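Local structure of trehalose-6-phosphate phosphatase-related protein (Thermoplasma acidophilum, 1U02) at residues F85-W99 and I134-Y146. The protein removes the phosphate from trehalose 6-phosphate to give free trehalose, in a reaction that uses magnesium as cofactor. Sequence-based numbering, arbitrary orientation.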
loop_
_atom_site.group_PDB
_atom_site.type_symbol
_atom_site.label_atom_id
_atom_site.label_comp_id
_atom_site.label_asym_id
_atom_site.label_seq_id
_atom_site.Cartn_x
_atom_site.Cartn_y
_atom_site.Cartn_z
ATOM N N PHE A 85 10.522 -15.946 -1.774
ATOM C CA PHE A 85 10.288 -15.380 -3.102
ATOM C C PHE A 85 11.287 -14.317 -3.569
ATOM O O PHE A 85 11.148 -13.786 -4.668
ATOM C CB PHE A 85 8.872 -14.795 -3.168
ATOM C CG PHE A 85 7.787 -15.832 -3.198
ATOM C CD1 PHE A 85 7.363 -16.382 -4.409
ATOM C CD2 PHE A 85 7.190 -16.272 -2.017
ATOM C CE1 PHE A 85 6.356 -17.355 -4.444
ATOM C CE2 PHE A 85 6.181 -17.246 -2.039
ATOM C CZ PHE A 85 5.765 -17.786 -3.258
ATOM N N LEU A 86 12.285 -14.001 -2.752
ATOM C CA LEU A 86 13.263 -12.986 -3.139
ATOM C C LEU A 86 13.964 -13.280 -4.471
ATOM O O LEU A 86 14.099 -12.394 -5.314
ATOM C CB LEU A 86 14.310 -12.795 -2.033
ATOM C CG LEU A 86 13.790 -12.166 -0.733
ATOM C CD1 LEU A 86 14.910 -12.096 0.301
ATOM C CD2 LEU A 86 13.247 -10.770 -1.021
ATOM N N GLY A 87 14.412 -14.516 -4.666
ATOM C CA GLY A 87 15.077 -14.846 -5.916
ATOM C C GLY A 87 14.119 -14.813 -7.097
ATOM O O GLY A 87 14.504 -14.481 -8.221
ATOM N N VAL A 88 12.861 -15.152 -6.838
ATOM C CA VAL A 88 11.839 -15.177 -7.877
ATOM C C VAL A 88 11.611 -13.808 -8.509
ATOM O O VAL A 88 11.670 -13.658 -9.728
ATOM C CB VAL A 88 10.499 -15.697 -7.316
ATOM C CG1 VAL A 88 9.437 -15.683 -8.405
ATOM C CG2 VAL A 88 10.686 -17.106 -6.786
ATOM N N PHE A 89 11.354 -12.804 -7.683
ATOM C CA PHE A 89 11.120 -11.480 -8.220
ATOM C C PHE A 89 12.336 -10.882 -8.913
ATOM O O PHE A 89 12.188 -10.044 -9.804
ATOM C CB PHE A 89 10.566 -10.580 -7.122
ATOM C CG PHE A 89 9.142 -10.895 -6.793
ATOM C CD1 PHE A 89 8.132 -10.578 -7.701
ATOM C CD2 PHE A 89 8.808 -11.582 -5.628
ATOM C CE1 PHE A 89 6.803 -10.948 -7.455
ATOM C CE2 PHE A 89 7.483 -11.955 -5.374
ATOM C CZ PHE A 89 6.480 -11.636 -6.292
ATOM N N ASP A 90 13.533 -11.319 -8.528
ATOM C CA ASP A 90 14.738 -10.834 -9.199
ATOM C C ASP A 90 14.704 -11.368 -10.632
ATOM O O ASP A 90 14.963 -10.635 -11.588
ATOM C CB ASP A 90 16.012 -11.338 -8.514
ATOM C CG ASP A 90 16.299 -10.622 -7.205
ATOM O OD1 ASP A 90 15.988 -9.414 -7.104
ATOM O OD2 ASP A 90 16.851 -11.266 -6.285
ATOM N N ARG A 91 14.374 -12.650 -10.770
ATOM C CA ARG A 91 14.305 -13.292 -12.078
ATOM C C ARG A 91 13.168 -12.721 -12.924
ATOM O O ARG A 91 13.313 -12.544 -14.135
ATOM C CB ARG A 91 14.123 -14.809 -11.927
ATOM C CG ARG A 91 15.286 -15.507 -11.221
ATOM C CD ARG A 91 15.371 -17.002 -11.571
ATOM N NE ARG A 91 14.292 -17.807 -10.997
ATOM C CZ ARG A 91 14.169 -18.098 -9.702
ATOM N NH1 ARG A 91 15.061 -17.651 -8.824
ATOM N NH2 ARG A 91 13.154 -18.844 -9.283
ATOM N N ILE A 92 12.035 -12.436 -12.287
ATOM C CA ILE A 92 10.894 -11.882 -13.009
ATOM C C ILE A 92 11.268 -10.546 -13.640
ATOM O O ILE A 92 10.953 -10.290 -14.803
ATOM C CB ILE A 92 9.677 -11.700 -12.072
ATOM C CG1 ILE A 92 9.119 -13.078 -11.694
ATOM C CG2 ILE A 92 8.601 -10.852 -12.755
ATOM C CD1 ILE A 92 8.024 -13.041 -10.646
ATOM N N TYR A 93 11.950 -9.699 -12.878
ATOM C CA TYR A 93 12.356 -8.400 -13.390
ATOM C C TYR A 93 13.358 -8.568 -14.529
ATOM O O TYR A 93 13.256 -7.914 -15.566
ATOM C CB TYR A 93 12.993 -7.553 -12.287
ATOM C CG TYR A 93 13.419 -6.203 -12.799
ATOM C CD1 TYR A 93 12.473 -5.238 -13.127
ATOM C CD2 TYR A 93 14.763 -5.917 -13.035
ATOM C CE1 TYR A 93 12.850 -4.018 -13.688
ATOM C CE2 TYR A 93 15.152 -4.700 -13.596
ATOM C CZ TYR A 93 14.188 -3.761 -13.922
ATOM O OH TYR A 93 14.554 -2.575 -14.513
ATOM N N GLU A 94 14.334 -9.440 -14.327
ATOM C CA GLU A 94 15.347 -9.666 -15.349
ATOM C C GLU A 94 14.740 -10.158 -16.656
ATOM O O GLU A 94 15.136 -9.717 -17.739
ATOM C CB GLU A 94 16.388 -10.672 -14.850
ATOM C CG GLU A 94 17.444 -11.037 -15.883
ATOM C CD GLU A 94 18.048 -9.819 -16.569
ATOM O OE1 GLU A 94 18.494 -8.887 -15.863
ATOM O OE2 GLU A 94 18.079 -9.797 -17.819
ATOM N N ASP A 95 13.764 -11.055 -16.561
ATOM C CA ASP A 95 13.148 -11.603 -17.757
ATOM C C ASP A 95 12.093 -10.707 -18.395
ATOM O O ASP A 95 11.727 -10.914 -19.546
ATOM C CB ASP A 95 12.543 -12.983 -17.460
ATOM C CG ASP A 95 13.589 -14.003 -16.995
ATOM O OD1 ASP A 95 14.786 -13.833 -17.309
ATOM O OD2 ASP A 95 13.208 -14.990 -16.327
ATOM N N THR A 96 11.611 -9.701 -17.672
ATOM C CA THR A 96 10.576 -8.844 -18.239
ATOM C C THR A 96 10.940 -7.368 -18.404
ATOM O O THR A 96 10.186 -6.613 -19.022
ATOM C CB THR A 96 9.274 -8.923 -17.399
ATOM O OG1 THR A 96 9.512 -8.390 -16.090
ATOM C CG2 THR A 96 8.803 -10.367 -17.275
ATOM N N ARG A 97 12.086 -6.952 -17.873
ATOM C CA ARG A 97 12.470 -5.542 -17.964
ATOM C C ARG A 97 12.529 -4.998 -19.391
ATOM O O ARG A 97 12.279 -3.816 -19.616
ATOM C CB ARG A 97 13.817 -5.297 -17.273
ATOM C CG ARG A 97 15.018 -5.832 -18.024
ATOM C CD ARG A 97 16.304 -5.541 -17.261
ATOM N NE ARG A 97 17.476 -6.092 -17.933
ATOM C CZ ARG A 97 17.960 -5.642 -19.086
ATOM N NH1 ARG A 97 17.377 -4.624 -19.706
ATOM N NH2 ARG A 97 19.028 -6.216 -19.621
ATOM N N SER A 98 12.842 -5.860 -20.353
ATOM C CA SER A 98 12.935 -5.429 -21.743
ATOM C C SER A 98 11.581 -5.081 -22.367
ATOM O O SER A 98 11.528 -4.511 -23.457
ATOM C CB SER A 98 13.618 -6.506 -22.592
ATOM O OG SER A 98 12.783 -7.641 -22.728
ATOM N N TRP A 99 10.488 -5.411 -21.683
ATOM C CA TRP A 99 9.166 -5.117 -22.221
ATOM C C TRP A 99 8.899 -3.621 -22.350
ATOM O O TRP A 99 7.970 -3.212 -23.048
ATOM C CB TRP A 99 8.075 -5.760 -21.361
ATOM C CG TRP A 99 8.097 -7.269 -21.382
ATOM C CD1 TRP A 99 8.919 -8.071 -22.120
ATOM C CD2 TRP A 99 7.259 -8.144 -20.621
ATOM N NE1 TRP A 99 8.646 -9.394 -21.861
ATOM C CE2 TRP A 99 7.631 -9.466 -20.944
ATOM C CE3 TRP A 99 6.229 -7.938 -19.689
ATOM C CZ2 TRP A 99 7.004 -10.582 -20.371
ATOM C CZ3 TRP A 99 5.607 -9.051 -19.118
ATOM C CH2 TRP A 99 5.999 -10.350 -19.462
ATOM N N ILE A 134 2.029 -11.084 -18.854
ATOM C CA ILE A 134 2.217 -10.984 -17.408
ATOM C C ILE A 134 1.639 -12.214 -16.709
ATOM O O ILE A 134 2.269 -12.787 -15.821
ATOM C CB ILE A 134 1.544 -9.709 -16.857
ATOM C CG1 ILE A 134 2.284 -8.478 -17.380
ATOM C CG2 ILE A 134 1.542 -9.726 -15.330
ATOM C CD1 ILE A 134 1.575 -7.164 -17.099
ATOM N N GLU A 135 0.450 -12.632 -17.124
ATOM C CA GLU A 135 -0.185 -13.796 -16.520
ATOM C C GLU A 135 0.639 -15.057 -16.773
ATOM O O GLU A 135 0.690 -15.947 -15.929
ATOM C CB GLU A 135 -1.606 -13.946 -17.067
ATOM C CG GLU A 135 -2.427 -12.683 -16.841
ATOM C CD GLU A 135 -3.812 -12.738 -17.451
ATOM O OE1 GLU A 135 -3.946 -13.246 -18.583
ATOM O OE2 GLU A 135 -4.764 -12.254 -16.797
ATOM N N GLU A 136 1.297 -15.120 -17.928
ATOM C CA GLU A 136 2.131 -16.272 -18.264
ATOM C C GLU A 136 3.330 -16.314 -17.319
ATOM O O GLU A 136 3.702 -17.374 -16.806
ATOM C CB GLU A 136 2.603 -16.174 -19.720
ATOM C CG GLU A 136 3.527 -17.296 -20.163
ATOM C CD GLU A 136 3.845 -17.231 -21.650
ATOM O OE1 GLU A 136 4.360 -16.184 -22.109
ATOM O OE2 GLU A 136 3.578 -18.225 -22.363
ATOM N N ILE A 137 3.938 -15.154 -17.089
ATOM C CA ILE A 137 5.073 -15.076 -16.182
ATOM C C ILE A 137 4.627 -15.495 -14.781
ATOM O O ILE A 137 5.346 -16.196 -14.071
ATOM C CB ILE A 137 5.647 -13.642 -16.137
ATOM C CG1 ILE A 137 6.404 -13.352 -17.434
ATOM C CG2 ILE A 137 6.588 -13.483 -14.954
ATOM C CD1 ILE A 137 7.646 -14.219 -17.619
ATOM N N ALA A 138 3.431 -15.066 -14.393
ATOM C CA ALA A 138 2.891 -15.397 -13.083
ATOM C C ALA A 138 2.750 -16.907 -12.906
ATOM O O ALA A 138 3.079 -17.452 -11.848
ATOM C CB ALA A 138 1.540 -14.722 -12.892
ATOM N N ARG A 139 2.263 -17.584 -13.941
ATOM C CA ARG A 139 2.090 -19.033 -13.859
ATOM C C ARG A 139 3.450 -19.718 -13.828
ATOM O O ARG A 139 3.660 -20.667 -13.078
ATOM C CB ARG A 139 1.268 -19.548 -15.047
ATOM C CG ARG A 139 -0.059 -18.822 -15.216
ATOM C CD ARG A 139 -0.978 -19.504 -16.216
ATOM N NE ARG A 139 -2.106 -18.643 -16.564
ATOM C CZ ARG A 139 -2.070 -17.704 -17.505
ATOM N NH1 ARG A 139 -0.961 -17.504 -18.206
ATOM N NH2 ARG A 139 -3.137 -16.952 -17.736
ATOM N N ILE A 140 4.378 -19.228 -14.642
ATOM C CA ILE A 140 5.710 -19.814 -14.690
ATOM C C ILE A 140 6.419 -19.765 -13.337
ATOM O O ILE A 140 6.969 -20.768 -12.880
ATOM C CB ILE A 140 6.582 -19.095 -15.737
ATOM C CG1 ILE A 140 5.993 -19.314 -17.132
ATOM C CG2 ILE A 140 8.014 -19.604 -15.665
ATOM C CD1 ILE A 140 6.637 -18.462 -18.213
ATOM N N PHE A 141 6.392 -18.602 -12.693
ATOM C CA PHE A 141 7.059 -18.422 -11.411
ATOM C C PHE A 141 6.221 -18.736 -10.184
ATOM O O PHE A 141 6.722 -18.689 -9.059
ATOM C CB PHE A 141 7.588 -16.998 -11.316
ATOM C CG PHE A 141 8.740 -16.730 -12.233
ATOM C CD1 PHE A 141 10.045 -16.986 -11.821
ATOM C CD2 PHE A 141 8.522 -16.252 -13.521
ATOM C CE1 PHE A 141 11.122 -16.767 -12.682
ATOM C CE2 PHE A 141 9.585 -16.030 -14.391
ATOM C CZ PHE A 141 10.888 -16.288 -13.971
ATOM N N GLY A 142 4.949 -19.051 -10.393
ATOM C CA GLY A 142 4.089 -19.370 -9.270
ATOM C C GLY A 142 3.781 -18.187 -8.373
ATOM O O GLY A 142 3.721 -18.324 -7.149
ATOM N N VAL A 143 3.599 -17.016 -8.973
ATOM C CA VAL A 143 3.266 -15.836 -8.194
ATOM C C VAL A 143 1.838 -15.426 -8.500
ATOM O O VAL A 143 1.184 -16.006 -9.371
ATOM C CB VAL A 143 4.235 -14.660 -8.465
ATOM C CG1 VAL A 143 5.586 -14.963 -7.835
ATOM C CG2 VAL A 143 4.389 -14.432 -9.957
ATOM N N GLU A 144 1.363 -14.420 -7.779
ATOM C CA GLU A 144 -0.003 -13.940 -7.901
ATOM C C GLU A 144 -0.107 -12.630 -8.676
ATOM O O GLU A 144 0.786 -11.779 -8.601
ATOM C CB GLU A 144 -0.561 -13.792 -6.484
ATOM C CG GLU A 144 -1.911 -13.126 -6.338
ATOM C CD GLU A 144 -2.332 -13.076 -4.877
ATOM O OE1 GLU A 144 -2.481 -14.164 -4.274
ATOM O OE2 GLU A 144 -2.494 -11.959 -4.335
ATOM N N THR A 145 -1.197 -12.471 -9.420
ATOM C CA THR A 145 -1.409 -11.267 -10.214
ATOM C C THR A 145 -2.528 -10.390 -9.642
ATOM O O THR A 145 -3.610 -10.875 -9.332
ATOM C CB THR A 145 -1.766 -11.623 -11.684
ATOM O OG1 THR A 145 -0.768 -12.498 -12.227
ATOM C CG2 THR A 145 -1.826 -10.372 -12.536
ATOM N N TYR A 146 -2.252 -9.097 -9.506
ATOM C CA TYR A 146 -3.227 -8.133 -9.001
ATOM C C TYR A 146 -3.521 -7.126 -10.110
ATOM O O TYR A 146 -2.600 -6.634 -10.765
ATOM C CB TYR A 146 -2.672 -7.385 -7.783
ATOM C CG TYR A 146 -3.553 -6.235 -7.345
ATOM C CD1 TYR A 146 -4.732 -6.465 -6.635
ATOM C CD2 TYR A 146 -3.231 -4.922 -7.676
ATOM C CE1 TYR A 146 -5.570 -5.414 -6.266
ATOM C CE2 TYR A 146 -4.062 -3.865 -7.316
ATOM C CZ TYR A 146 -5.229 -4.118 -6.610
ATOM O OH TYR A 146 -6.057 -3.080 -6.251
#
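I134 puts CG1 at the edge of the W99 indole, near the ring plane and 3.8 Å from W99 CZ3. One turn on, I137 turns CG1 away from its carbonyl carbon (chi1 -73°), placing it 3.6 Å from W99 CH2 and against T96 CG2; its other branch, CG2, packs against I92 CG2. T96 is fixed by a bond from OG1 to I92 O (2.7 Å) and by a hydrogen bond between OG1 and Y117 OH.

F141 is a knob seated among V88, R91, I92 and D95. I92 CG1 stands over one ring face, 3.8 Å from the centroid and 15° off the normal, a CH-pi contact. D95 OD2 meets the ring edge at CZ (3.6 Å), V88 CG1 packs on CB and CD1, and R91 CB and NE both come to CE1, NE at the ring edge. Replacing the phenylalanine by alanine is likely to leave a gap among these four residues and take the aromatic face from I92 CG1.

G142, with positive phi, is the C-prime residue of a Schellman motif (V143 N to A138 O), and its carbonyl O faces the F85 ring edge. V143 then brings CG1 to F89 CZ (3.8 Å) and CG2 tip to tip with I92 CD1.

No hydrogen bond crosses this mainly apolar packing of two near-antiparallel helices (147°, axes 11.2 Å apart), with F141 as a knob in a hole. With I92 and I134 also touching L154 and Y117, this is the helical layer on the four-stranded antiparallel sheet of an alpha/beta cap domain, as in HAD phosphatases.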